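Local coordinates for diphthine synthase (Entamoeba histolytica, PDB 3I4T), which is probably a tetrapyrrole-methylase-family enzyme that uses S-adenosylmethionine to methylate the modified histidine of elongation factor 2 during diphthamide synthesis, at residues I115-R118 and C119-M122. Residues are numbered along the deposited sequence; the frame is centred on the assembly and turned at random.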
ATOM      1  N   ILE A 115      14.337  13.137  -3.304  1.00 55.67           N
ATOM      2  CA  ILE A 115      13.641  14.412  -3.185  1.00 54.01           C
ATOM      3  C   ILE A 115      13.622  14.874  -1.733  1.00 52.65           C
ATOM      4  O   ILE A 115      13.990  16.007  -1.434  1.00 52.17           O
ATOM      5  CB  ILE A 115      12.181  14.325  -3.697  1.00 54.21           C
ATOM      6  CG1 ILE A 115      12.063  13.392  -4.910  1.00 55.31           C
ATOM      7  CG2 ILE A 115      11.627  15.720  -3.994  1.00 54.36           C
ATOM      8  CD1 ILE A 115      12.853  13.828  -6.163  1.00 56.75           C
ATOM      9  N   PHE A 116      13.195  13.983  -0.842  1.00 51.15           N
ATOM     10  CA  PHE A 116      13.142  14.269   0.584  1.00 50.06           C
ATOM     11  C   PHE A 116      14.485  14.763   1.089  1.00 49.22           C
ATOM     12  O   PHE A 116      14.546  15.779   1.778  1.00 49.12           O
ATOM     13  CB  PHE A 116      12.688  13.038   1.392  1.00 50.06           C
ATOM     14  CG  PHE A 116      11.261  12.643   1.145  1.00 49.85           C
ATOM     15  CD1 PHE A 116      10.218  13.330   1.758  1.00 49.85           C
ATOM     16  CD2 PHE A 116      10.957  11.579   0.299  1.00 50.13           C
ATOM     17  CE1 PHE A 116       8.889  12.971   1.523  1.00 49.29           C
ATOM     18  CE2 PHE A 116       9.629  11.210   0.057  1.00 49.96           C
ATOM     19  CZ  PHE A 116       8.597  11.909   0.670  1.00 49.22           C
ATOM     20  N   VAL A 117      15.547  14.044   0.731  1.00 48.28           N
ATOM     21  CA  VAL A 117      16.910  14.402   1.107  1.00 47.78           C
ATOM     22  C   VAL A 117      17.292  15.785   0.556  1.00 47.96           C
ATOM     23  O   VAL A 117      17.783  16.640   1.301  1.00 47.93           O
ATOM     24  CB  VAL A 117      17.922  13.314   0.661  1.00 47.64           C
ATOM     25  CG1 VAL A 117      19.359  13.808   0.769  1.00 47.26           C
ATOM     26  CG2 VAL A 117      17.740  12.047   1.482  1.00 47.02           C
ATOM     27  N   ARG A 118      17.046  16.008  -0.736  1.00 47.71           N
ATOM     28  CA  ARG A 118      17.356  17.290  -1.359  1.00 47.58           C
ATOM     29  C   ARG A 118      16.626  18.451  -0.689  1.00 46.95           C
ATOM     30  O   ARG A 118      17.188  19.543  -0.551  1.00 46.93           O
ATOM     31  CB  ARG A 118      17.077  17.256  -2.866  1.00 47.93           C
ATOM     32  CG  ARG A 118      18.179  16.579  -3.670  1.00 50.84           C
ATOM     33  CD  ARG A 118      17.952  16.659  -5.178  1.00 56.75           C
ATOM     34  NE  ARG A 118      17.029  15.637  -5.687  1.00 60.49           N
ATOM     35  CZ  ARG A 118      17.394  14.457  -6.193  1.00 63.20           C
ATOM     36  NH1 ARG A 118      18.679  14.111  -6.261  1.00 64.59           N
ATOM     37  NH2 ARG A 118      16.465  13.612  -6.632  1.00 63.80           N
ATOM     38  N   CYS A 119      15.381  18.203  -0.277  1.00 46.03           N
ATOM     39  CA  CYS A 119      14.584  19.176   0.456  1.00 45.60           C
ATOM     40  C   CYS A 119      15.161  19.492   1.823  1.00 45.47           C
ATOM     41  O   CYS A 119      15.223  20.657   2.213  1.00 45.76           O
ATOM     42  CB  CYS A 119      13.157  18.682   0.622  1.00 45.44           C
ATOM     43  SG  CYS A 119      12.215  18.798  -0.881  1.00 45.76           S
ATOM     44  N   GLN A 120      15.560  18.451   2.549  1.00 45.12           N
ATOM     45  CA  GLN A 120      16.246  18.591   3.829  1.00 45.01           C
ATOM     46  C   GLN A 120      17.494  19.458   3.678  1.00 45.29           C
ATOM     47  O   GLN A 120      17.674  20.424   4.420  1.00 45.34           O
ATOM     48  CB  GLN A 120      16.589  17.209   4.405  1.00 44.60           C
ATOM     49  CG  GLN A 120      15.379  16.489   5.017  1.00 43.45           C
ATOM     50  CD  GLN A 120      15.512  14.974   5.053  1.00 42.20           C
ATOM     51  OE1 GLN A 120      16.460  14.393   4.517  1.00 42.44           O
ATOM     52  NE2 GLN A 120      14.553  14.325   5.689  1.00 41.16           N
ATOM     53  N   LYS A 121      18.320  19.136   2.683  1.00 45.65           N
ATOM     54  CA  LYS A 121      19.541  19.895   2.382  1.00 46.48           C
ATOM     55  C   LYS A 121      19.304  21.384   2.121  1.00 46.94           C
ATOM     56  O   LYS A 121      20.198  22.204   2.344  1.00 46.90           O
ATOM     57  CB  LYS A 121      20.286  19.284   1.185  1.00 46.47           C
ATOM     58  CG  LYS A 121      20.869  17.901   1.450  1.00 46.49           C
ATOM     59  CD  LYS A 121      21.682  17.397   0.279  1.00 46.76           C
ATOM     60  CE  LYS A 121      22.255  16.023   0.583  1.00 46.86           C
ATOM     61  NZ  LYS A 121      23.205  15.590  -0.462  1.00 46.45           N
ATOM     62  N   MET A 122      18.098  21.722   1.663  1.00 47.62           N
ATOM     63  CA  MET A 122      17.769  23.088   1.266  1.00 48.28           C
ATOM     64  C   MET A 122      16.773  23.791   2.174  1.00 48.12           C
ATOM     65  O   MET A 122      16.409  24.934   1.916  1.00 48.36           O
ATOM     66  CB  MET A 122      17.272  23.112  -0.170  1.00 48.90           C
ATOM     67  CG  MET A 122      18.307  22.637  -1.149  1.00 50.91           C
ATOM     68  SD  MET A 122      17.526  22.140  -2.675  1.00 57.52           S
ATOM     69  CE  MET A 122      17.061  23.743  -3.344  1.00 55.94           C
TER
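Val117 and Lys121, one helical turn apart, run side by side and point the same way, with Val117 CG1 3.7 Å from Lys121 CE. The methyl lies opposite the backbone N of its own residue (chi1 167°), which turns it along the helix toward the lysine, while the extended lysine chain carries its ammonium beyond the valine. The other valine branch, CG2, faces the amide end of Gln120, whose extended side chain runs back past the Phe116 carbonyl until OE1 is 3.4 Å from Val117 CA. On the inner side, Cys119 SG sits 4.4 Å from Ile115 CG2 in a loose apolar touch. Ile115 CD1 also approaches the edge of the Arg118 guanidinium in its plane, the arginine chain being bent at chi3 (-82°).

Beneath these side chains runs the regular backbone ladder of an alpha-helix: Cys119 N to Ile115 O at 2.8 Å, Gln120 N to Phe116 O at 3.0 Å and Lys121 N to Val117 O at 2.9 Å. The next rung is weak, Met122 N standing 3.2 Å from Arg118 O with an N-H...O angle of just 121°, and the same N-H also reaches Cys119 O, at 3.1 Å.

Helix 113-122 packs on the parallel sheet of the domain: Phe116 and Cys119 lie against strands 22-27 and 126-129, and the Phe116 ring meets that of Tyr107 nearly parallel. Met122 rests on helix 90-93. Gln120 faces the second subunit, where its NE2 is hydrogen-bonded to OE1 of Gln283 of that subunit, on which Val117 also packs. One short amphipathic segment thus divides its chemistry, Ile115, Phe116 and Cys119 turned to the sheet, Val117 and the Gln120 amide to the second subunit, and the cationic ends of Arg118 and Lys121 on exposed residues, probably solvated.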